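Local coordinates for vacuolar protein sorting-associated protein 29 (Entamoeba histolytica, PDB 5XCJ) that probably takes part in retromer-mediated protein transport as a metal-binding subunit with a calcineurin-like metallophosphatase fold, at residues A[12-17]-A[137-142]; A[91-96]-A[113-118]; A[101-106]-A[125-130]. The protein carries 1 engineered substitution. All blocks are in the same frame, centred on the assembly; numbering follows the deposited sequence.

Contact 1: A[12-17]-A[137-142]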
loop_
_atom_site.group_PDB
_atom_site.type_symbol
_atom_site.label_atom_id
_atom_site.label_comp_id
_atom_site.label_asym_id
_atom_site.label_seq_id
_atom_site.Cartn_x
_atom_site.Cartn_y
_atom_site.Cartn_z
ATOM N N PRO A 12 -6.197 -11.942 11.603
ATOM C CA PRO A 12 -6.041 -12.912 12.696
ATOM C C PRO A 12 -6.922 -14.122 12.484
ATOM O O PRO A 12 -8.080 -13.973 12.109
ATOM C CB PRO A 12 -6.523 -12.136 13.917
ATOM C CG PRO A 12 -6.296 -10.707 13.566
ATOM C CD PRO A 12 -6.598 -10.616 12.103
ATOM N N HIS A 13 -6.317 -15.295 12.636
ATOM C CA HIS A 13 -6.972 -16.595 12.514
ATOM C C HIS A 13 -7.323 -16.980 11.079
ATOM O O HIS A 13 -8.063 -17.925 10.853
ATOM C CB HIS A 13 -8.179 -16.698 13.441
ATOM C CG HIS A 13 -7.881 -16.313 14.856
ATOM N ND1 HIS A 13 -8.363 -15.159 15.429
ATOM C CD2 HIS A 13 -7.138 -16.925 15.806
ATOM C CE1 HIS A 13 -7.933 -15.079 16.677
ATOM N NE2 HIS A 13 -7.187 -16.137 16.930
ATOM N N ARG A 14 -6.823 -16.213 10.117
ATOM C CA ARG A 14 -7.048 -16.512 8.709
ATOM C C ARG A 14 -5.700 -16.575 7.990
ATOM O O ARG A 14 -4.948 -15.611 7.992
ATOM C CB ARG A 14 -7.983 -15.477 8.087
ATOM C CG ARG A 14 -9.358 -15.460 8.736
ATOM C CD ARG A 14 -10.229 -14.328 8.227
ATOM N NE ARG A 14 -11.482 -14.245 8.967
ATOM C CZ ARG A 14 -12.566 -14.953 8.681
ATOM N NH1 ARG A 14 -12.556 -15.800 7.667
ATOM N NH2 ARG A 14 -13.661 -14.816 9.411
ATOM N N SER A 15 -5.405 -17.712 7.377
ATOM C CA SER A 15 -4.131 -17.898 6.696
ATOM C C SER A 15 -4.150 -17.420 5.252
ATOM O O SER A 15 -5.024 -17.791 4.476
ATOM C CB SER A 15 -3.716 -19.368 6.761
ATOM O OG SER A 15 -2.610 -19.639 5.929
ATOM N N ALA A 16 -3.192 -16.567 4.911
ATOM C CA ALA A 16 -3.063 -16.045 3.559
ATOM C C ALA A 16 -1.606 -16.044 3.113
ATOM O O ALA A 16 -0.715 -15.720 3.887
ATOM C CB ALA A 16 -3.639 -14.642 3.468
ATOM N N ALA A 17 -1.371 -16.383 1.854
ATOM C CA ALA A 17 -0.018 -16.398 1.325
ATOM C C ALA A 17 0.116 -15.468 0.128
ATOM O O ALA A 17 -0.785 -15.388 -0.696
ATOM C CB ALA A 17 0.388 -17.805 0.939
ATOM N N GLY A 137 -4.786 -10.866 -0.869
ATOM C CA GLY A 137 -6.213 -10.971 -1.112
ATOM C C GLY A 137 -6.925 -11.535 0.109
ATOM O O GLY A 137 -7.833 -12.341 0.004
ATOM N N ALA A 138 -6.512 -11.046 1.274
ATOM C CA ALA A 138 -7.032 -11.485 2.571
ATOM C C ALA A 138 -8.485 -11.093 2.832
ATOM O O ALA A 138 -8.992 -10.135 2.271
ATOM C CB ALA A 138 -6.140 -10.982 3.691
ATOM N N TYR A 139 -9.131 -11.840 3.715
ATOM C CA TYR A 139 -10.528 -11.612 4.032
ATOM C C TYR A 139 -10.789 -10.220 4.611
ATOM O O TYR A 139 -10.032 -9.735 5.441
ATOM C CB TYR A 139 -11.009 -12.693 5.022
ATOM C CG TYR A 139 -12.263 -12.315 5.771
ATOM C CD1 TYR A 139 -13.510 -12.547 5.224
ATOM C CD2 TYR A 139 -12.198 -11.664 6.991
ATOM C CE1 TYR A 139 -14.659 -12.180 5.884
ATOM C CE2 TYR A 139 -13.342 -11.292 7.662
ATOM C CZ TYR A 139 -14.569 -11.549 7.102
ATOM O OH TYR A 139 -15.715 -11.181 7.757
ATOM N N SER A 140 -11.873 -9.608 4.164
ATOM C CA SER A 140 -12.287 -8.329 4.695
ATOM C C SER A 140 -13.804 -8.290 4.784
ATOM O O SER A 140 -14.490 -8.738 3.879
ATOM C CB SER A 140 -11.783 -7.181 3.822
ATOM O OG SER A 140 -12.262 -5.938 4.299
ATOM N N PRO A 141 -14.317 -7.741 5.879
ATOM C CA PRO A 141 -15.762 -7.574 6.052
ATOM C C PRO A 141 -16.283 -6.614 4.976
ATOM O O PRO A 141 -17.428 -6.705 4.554
ATOM C CB PRO A 141 -15.897 -6.982 7.461
ATOM C CG PRO A 141 -14.529 -6.578 7.870
ATOM C CD PRO A 141 -13.580 -7.445 7.114
ATOM N N LEU A 142 -15.432 -5.673 4.594
ATOM C CA LEU A 142 -15.722 -4.659 3.577
ATOM C C LEU A 142 -15.915 -5.144 2.135
ATOM O O LEU A 142 -16.740 -4.610 1.408
ATOM C CB LEU A 142 -14.680 -3.548 3.647
ATOM C CG LEU A 142 -14.527 -2.934 5.038
ATOM C CD1 LEU A 142 -13.740 -1.639 4.990
ATOM C CD2 LEU A 142 -15.887 -2.722 5.684
#
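The CA atoms of Ala-16 and Ala-138 come within 6.1 Å of each other and those of Arg-14 and Tyr-139 within 7.6 Å, where two irregular loops at one end of the calcineurin-like metallophosphatase fold run side by side. One loop leads from strand 2-6 to helix 20-28, the other from strand 127-131 to strand 149-156. No hydrogen bond joins the segments; a cation-pi stack carries most of the contact. The guanidinium of Arg-14 lies flat over one face of the Tyr-139 ring, planes 23° apart, with CZ 3.9 Å from the ring centroid. The overlap is displaced toward the ring rim, so NE sits 3.3 Å from Tyr-139 CD2, and the methylene CD continues the contact toward Tyr-139 CB. A chain extended from CG to NE suits arginine to this reach, and Arg-14 lies at the exposed surface, where a charge is easily kept. Tyr-139 turns its ring to meet it with CG anti to the backbone N (chi1 161°). Farther along both loops, two small methyl groups, Ala-16 CB and Ala-138 CB, meet at 4.4 Å and suit the close backbones. Ala-138 O also accepts a hydrogen bond from His-117 ND1, tying this loop to a residue that binds zinc in another structure of the protein. On the opposite face of the tyrosine ring, Pro-141 N stands 3.9 Å above the plane.

Contact 2: A[91-96]-A[113-118]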
loop_
_atom_site.group_PDB
_atom_site.type_symbol
_atom_site.label_atom_id
_atom_site.label_comp_id
_atom_site.label_asym_id
_atom_site.label_seq_id
_atom_site.Cartn_x
_atom_site.Cartn_y
_atom_site.Cartn_z
ATOM N N ILE A 91 -12.289 7.507 9.855
ATOM C CA ILE A 91 -13.723 7.304 10.029
ATOM C C ILE A 91 -14.540 8.473 9.451
ATOM O O ILE A 91 -14.230 9.612 9.755
ATOM C CB ILE A 91 -14.100 7.002 11.486
ATOM C CG1 ILE A 91 -13.755 8.175 12.394
ATOM C CG2 ILE A 91 -13.401 5.736 11.948
ATOM C CD1 ILE A 91 -14.260 8.010 13.806
ATOM N N PRO A 92 -15.557 8.217 8.625
ATOM C CA PRO A 92 -15.973 6.882 8.179
ATOM C C PRO A 92 -14.972 6.244 7.219
ATOM O O PRO A 92 -14.254 6.953 6.533
ATOM C CB PRO A 92 -17.303 7.150 7.468
ATOM C CG PRO A 92 -17.783 8.445 8.032
ATOM C CD PRO A 92 -16.544 9.247 8.267
ATOM N N TRP A 93 -14.949 4.911 7.189
ATOM C CA TRP A 93 -13.959 4.157 6.417
ATOM C C TRP A 93 -13.997 4.347 4.926
ATOM O O TRP A 93 -15.029 4.226 4.283
ATOM C CB TRP A 93 -14.114 2.667 6.698
ATOM C CG TRP A 93 -13.620 2.260 8.022
ATOM C CD1 TRP A 93 -12.709 2.910 8.793
ATOM C CD2 TRP A 93 -14.019 1.103 8.754
ATOM N NE1 TRP A 93 -12.510 2.228 9.958
ATOM C CE2 TRP A 93 -13.303 1.111 9.960
ATOM C CE3 TRP A 93 -14.905 0.058 8.502
ATOM C CZ2 TRP A 93 -13.447 0.112 10.914
ATOM C CZ3 TRP A 93 -15.049 -0.926 9.451
ATOM C CH2 TRP A 93 -14.326 -0.892 10.640
ATOM N N GLY A 94 -12.845 4.748 4.395
ATOM C CA GLY A 94 -12.641 4.921 2.973
ATOM C C GLY A 94 -13.289 6.156 2.389
ATOM O O GLY A 94 -13.204 6.390 1.187
ATOM N N ASP A 95 -13.949 6.943 3.233
ATOM C CA ASP A 95 -14.634 8.143 2.770
ATOM C C ASP A 95 -13.652 9.155 2.195
ATOM O O ASP A 95 -12.601 9.406 2.775
ATOM C CB ASP A 95 -15.440 8.768 3.908
ATOM C CG ASP A 95 -16.192 10.005 3.475
ATOM O OD1 ASP A 95 -15.617 11.106 3.570
ATOM O OD2 ASP A 95 -17.353 9.882 3.055
ATOM N N ARG A 96 -14.015 9.756 1.067
ATOM C CA ARG A 96 -13.137 10.704 0.410
ATOM C C ARG A 96 -12.829 11.907 1.284
ATOM O O ARG A 96 -11.697 12.356 1.338
ATOM C CB ARG A 96 -13.732 11.148 -0.922
ATOM N N THR A 113 -3.113 4.593 2.116
ATOM C CA THR A 113 -3.864 3.892 3.150
ATOM C C THR A 113 -4.317 2.511 2.662
ATOM O O THR A 113 -4.385 2.265 1.470
ATOM C CB THR A 113 -5.103 4.694 3.608
ATOM O OG1 THR A 113 -5.949 4.970 2.486
ATOM C CG2 THR A 113 -4.693 5.997 4.264
ATOM N N GLY A 114 -4.609 1.617 3.596
ATOM C CA GLY A 114 -5.074 0.289 3.260
ATOM C C GLY A 114 -6.446 0.094 3.864
ATOM O O GLY A 114 -7.361 0.850 3.532
ATOM N N HIS A 115 -6.588 -0.951 4.673
ATOM C CA HIS A 115 -7.820 -1.271 5.400
ATOM C C HIS A 115 -8.994 -1.839 4.599
ATOM O O HIS A 115 -9.588 -2.833 4.981
ATOM C CB HIS A 115 -8.281 -0.080 6.237
ATOM C CG HIS A 115 -9.430 -0.394 7.140
ATOM N ND1 HIS A 115 -9.264 -0.947 8.389
ATOM C CD2 HIS A 115 -10.763 -0.250 6.966
ATOM C CE1 HIS A 115 -10.445 -1.125 8.950
ATOM N NE2 HIS A 115 -11.370 -0.706 8.110
ATOM N N THR A 116 -9.345 -1.157 3.520
ATOM C CA THR A 116 -10.470 -1.528 2.679
ATOM C C THR A 116 -10.339 -2.867 1.963
ATOM O O THR A 116 -11.337 -3.442 1.551
ATOM C CB THR A 116 -10.764 -0.436 1.631
ATOM O OG1 THR A 116 -9.702 -0.391 0.677
ATOM C CG2 THR A 116 -10.892 0.912 2.301
ATOM N N HIS A 117 -9.097 -3.285 1.732
ATOM C CA HIS A 117 -8.766 -4.509 0.998
ATOM C C HIS A 117 -9.171 -4.429 -0.478
ATOM O O HIS A 117 -9.388 -5.441 -1.135
ATOM C CB HIS A 117 -9.318 -5.765 1.674
ATOM C CG HIS A 117 -8.577 -6.145 2.919
ATOM N ND1 HIS A 117 -8.428 -7.450 3.331
ATOM C CD2 HIS A 117 -7.945 -5.387 3.845
ATOM C CE1 HIS A 117 -7.738 -7.477 4.455
ATOM N NE2 HIS A 117 -7.433 -6.238 4.790
ATOM N N LYS A 118 -9.271 -3.207 -0.985
ATOM C CA LYS A 118 -9.598 -2.978 -2.378
ATOM C C LYS A 118 -8.618 -1.961 -2.937
ATOM O O LYS A 118 -8.527 -0.841 -2.449
ATOM C CB LYS A 118 -11.028 -2.483 -2.558
ATOM C CG LYS A 118 -11.481 -2.487 -4.005
ATOM C CD LYS A 118 -10.832 -3.630 -4.771
ATOM C CE LYS A 118 -11.788 -4.260 -5.770
ATOM N NZ LYS A 118 -11.878 -5.734 -5.606
#
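His-115 and Trp-93 form an edge-to-face aromatic pair beside the metal site of the metallophosphatase fold. From CB, the His-115 side chain swings CG beside the carbonyl carbon and anti to the backbone N (chi1 -173°), which sends the imidazole toward the indole. CD2 lies 3.9 Å from Trp-93 CG, while CE1, on the other flank, is 3.8 Å from Trp-93 CZ2. The tip, NE2, stands over the centre of the indole face, 3.2 Å from Trp-93 CE2. The ring planes make 52°, so the imidazole leans rather than standing upright. Trp-93 offers a broad face for this, and its NE1 is bonded to His-88 O, which helps to orient the indole. Alongside, Gly-94 CA touches Thr-116 CG2 at 4.4 Å; the positive phi of Gly-94, third in a type II turn, suits glycine. Thr-116 OG1 accepts from Lys-118 N in an ST turn that spans His-117, a ligand of the second zinc in another structure. His-115 binds the first zinc there; near it the engineered Ala-62 stands at another zinc-binding position, and this chain holds no zinc. The aromatic packing probably helps to orient a metal ligand whose backbone N is also held by Asp-8.

Contact 3: A[101-106]-A[125-130]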
loop_
_atom_site.group_PDB
_atom_site.type_symbol
_atom_site.label_atom_id
_atom_site.label_comp_id
_atom_site.label_asym_id
_atom_site.label_seq_id
_atom_site.Cartn_x
_atom_site.Cartn_y
_atom_site.Cartn_z
ATOM N N ILE A 101 -9.228 14.927 4.937
ATOM C CA ILE A 101 -8.884 15.596 6.179
ATOM C C ILE A 101 -7.519 15.113 6.663
ATOM O O ILE A 101 -6.684 15.908 7.075
ATOM C CB ILE A 101 -9.958 15.378 7.260
ATOM C CG1 ILE A 101 -11.265 16.057 6.844
ATOM C CG2 ILE A 101 -9.486 15.913 8.603
ATOM C CD1 ILE A 101 -12.497 15.496 7.516
ATOM N N TYR A 102 -7.290 13.806 6.607
ATOM C CA TYR A 102 -6.003 13.257 7.019
ATOM C C TYR A 102 -4.862 13.745 6.138
ATOM O O TYR A 102 -3.780 14.053 6.623
ATOM C CB TYR A 102 -6.031 11.732 7.078
ATOM C CG TYR A 102 -6.305 11.219 8.462
ATOM C CD1 TYR A 102 -5.269 10.971 9.348
ATOM C CD2 TYR A 102 -7.601 11.003 8.893
ATOM C CE1 TYR A 102 -5.520 10.504 10.622
ATOM C CE2 TYR A 102 -7.859 10.545 10.165
ATOM C CZ TYR A 102 -6.817 10.297 11.025
ATOM O OH TYR A 102 -7.081 9.833 12.284
ATOM N N GLN A 103 -5.117 13.831 4.837
ATOM C CA GLN A 103 -4.103 14.278 3.891
ATOM C C GLN A 103 -3.702 15.704 4.244
ATOM O O GLN A 103 -2.531 16.054 4.216
ATOM C CB GLN A 103 -4.646 14.222 2.464
ATOM C CG GLN A 103 -3.738 14.847 1.416
ATOM C CD GLN A 103 -4.140 16.261 1.054
ATOM O OE1 GLN A 103 -5.318 16.586 0.997
ATOM N NE2 GLN A 103 -3.156 17.108 0.809
ATOM N N ARG A 104 -4.693 16.530 4.535
ATOM C CA ARG A 104 -4.449 17.904 4.938
ATOM C C ARG A 104 -3.719 17.957 6.279
ATOM O O ARG A 104 -2.872 18.811 6.494
ATOM C CB ARG A 104 -5.737 18.714 4.952
ATOM C CG ARG A 104 -6.153 19.188 3.573
ATOM C CD ARG A 104 -7.238 20.236 3.663
ATOM N NE ARG A 104 -8.323 19.812 4.538
ATOM C CZ ARG A 104 -9.324 19.031 4.157
ATOM N NH1 ARG A 104 -9.377 18.578 2.920
ATOM N NH2 ARG A 104 -10.271 18.703 5.018
ATOM N N GLN A 105 -4.082 17.043 7.174
ATOM C CA GLN A 105 -3.469 16.963 8.494
ATOM C C GLN A 105 -1.988 16.639 8.393
ATOM O O GLN A 105 -1.160 17.242 9.059
ATOM C CB GLN A 105 -4.168 15.890 9.330
ATOM C CG GLN A 105 -5.608 16.211 9.681
ATOM C CD GLN A 105 -5.742 17.488 10.484
ATOM O OE1 GLN A 105 -4.917 17.783 11.347
ATOM N NE2 GLN A 105 -6.793 18.255 10.205
ATOM N N LEU A 106 -1.671 15.639 7.581
ATOM C CA LEU A 106 -0.295 15.226 7.327
ATOM C C LEU A 106 0.456 16.219 6.441
ATOM O O LEU A 106 1.681 16.212 6.412
ATOM C CB LEU A 106 -0.252 13.837 6.687
ATOM C CG LEU A 106 -0.794 12.663 7.500
ATOM C CD1 LEU A 106 -0.507 11.346 6.796
ATOM C CD2 LEU A 106 -0.201 12.668 8.894
ATOM N N GLY A 125 -8.820 16.949 -6.101
ATOM C CA GLY A 125 -8.365 18.305 -5.856
ATOM C C GLY A 125 -6.869 18.510 -5.966
ATOM O O GLY A 125 -6.300 19.308 -5.244
ATOM N N GLY A 126 -6.232 17.782 -6.874
ATOM C CA GLY A 126 -4.800 17.896 -7.083
ATOM C C GLY A 126 -3.957 17.062 -6.139
ATOM O O GLY A 126 -2.734 17.057 -6.222
ATOM N N LYS A 127 -4.626 16.342 -5.253
ATOM C CA LYS A 127 -3.969 15.461 -4.298
ATOM C C LYS A 127 -4.254 14.015 -4.707
ATOM O O LYS A 127 -5.274 13.728 -5.321
ATOM C CB LYS A 127 -4.448 15.719 -2.870
ATOM C CG LYS A 127 -4.352 17.165 -2.418
ATOM C CD LYS A 127 -2.933 17.687 -2.482
ATOM C CE LYS A 127 -2.914 19.206 -2.533
ATOM N NZ LYS A 127 -1.573 19.770 -2.255
ATOM N N TYR A 128 -3.342 13.111 -4.367
ATOM C CA TYR A 128 -3.489 11.716 -4.749
ATOM C C TYR A 128 -3.681 10.781 -3.570
ATOM O O TYR A 128 -2.943 10.843 -2.598
ATOM C CB TYR A 128 -2.284 11.279 -5.575
ATOM C CG TYR A 128 -1.956 12.242 -6.691
ATOM C CD1 TYR A 128 -1.117 13.317 -6.477
ATOM C CD2 TYR A 128 -2.504 12.079 -7.952
ATOM C CE1 TYR A 128 -0.821 14.202 -7.493
ATOM C CE2 TYR A 128 -2.217 12.955 -8.973
ATOM C CZ TYR A 128 -1.378 14.014 -8.739
ATOM O OH TYR A 128 -1.093 14.888 -9.756
ATOM N N PHE A 129 -4.700 9.939 -3.668
ATOM C CA PHE A 129 -5.011 8.969 -2.633
ATOM C C PHE A 129 -4.823 7.578 -3.216
ATOM O O PHE A 129 -5.500 7.204 -4.163
ATOM C CB PHE A 129 -6.440 9.171 -2.143
ATOM C CG PHE A 129 -6.653 10.482 -1.445
ATOM C CD1 PHE A 129 -6.820 11.648 -2.171
ATOM C CD2 PHE A 129 -6.669 10.552 -0.067
ATOM C CE1 PHE A 129 -7.008 12.855 -1.530
ATOM C CE2 PHE A 129 -6.856 11.757 0.576
ATOM C CZ PHE A 129 -7.024 12.912 -0.159
ATOM N N LEU A 130 -3.913 6.815 -2.618
ATOM C CA LEU A 130 -3.585 5.474 -3.088
ATOM C C LEU A 130 -3.782 4.350 -2.072
ATOM O O LEU A 130 -3.430 4.480 -0.908
ATOM C CB LEU A 130 -2.143 5.448 -3.589
ATOM C CG LEU A 130 -1.697 6.691 -4.355
ATOM C CD1 LEU A 130 -0.213 6.658 -4.663
ATOM C CD2 LEU A 130 -2.510 6.829 -5.624
#
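Gln-103 NE2 donates a hydrogen bond to the backbone carbonyl of Val-108 and at the same time lies 3.3 Å from Lys-127 CD. Its amide thus ties the last part of helix 96-106 to the loop that leads to strand 110-112, while the body of the side chain fills the angle between helix and sheet. The helix belongs to a beta-alpha-beta crossover linking the neighbouring parallel strands 80-85 and 110-112, and strand 127-131 runs parallel beside the latter.

Two residues on the same face of that strand receive Gln-103. Its first methylene, CB, rests on the end of the Phe-129 ring, 3.8 Å from CZ, in an oblique approach; amide and ring planes are 86° apart. The chain then bends sharply at chi2 (-98°), turning the amide from the phenyl toward Lys-127. One flat face of the amide lies over the Lys-127 methylenes, with Lys-127 CG 3.6 Å from both Gln-103 CD and Gln-103 OE1. Lysine suits this partly exposed place because its methylenes pack like an aliphatic residue while the chain, bent at chi2, leads its amino end away from the helix. Phe-129 is buried deeper, also touching Leu-111 and Val-124, so a large apolar ring is fitting there. Tyr-128, between them in sequence, points to the other side of the sheet and meets the ring of Phe-179 on strand 171-179 of the six-stranded sheet, as expected of a beta sandwich with a helix packed outside.

No hydrogen bond crosses between the two segments. The bond to Val-108 pays part of the cost of burying the amide, and the result is an interface of carbon contacts in which the one polar end is tied back to the loop after the helix.

Contact 3 is buried and joins regular elements, helix 96-106 and strand 127-131; contact 1 is partly buried and contact 2 lies at the surface, both formed mainly by loops. Contacts 2 and 3 share helix 96-106, which begins at the end of 91-96, and loop 137-142 of contact 1 follows strand 127-131 of contact 3. Their chemistry differs accordingly: a cation-pi stack in contact 1, an aromatic pair in contact 2, aliphatic packing with a buried amide in contact 3. Contacts 1 and 2 are tied through His-117, contacts 2 and 3 by a backbone hydrogen bond from Thr-113 N to Leu-130 O. Contacts 1 and 3 lie about 27 Å apart, centre to centre.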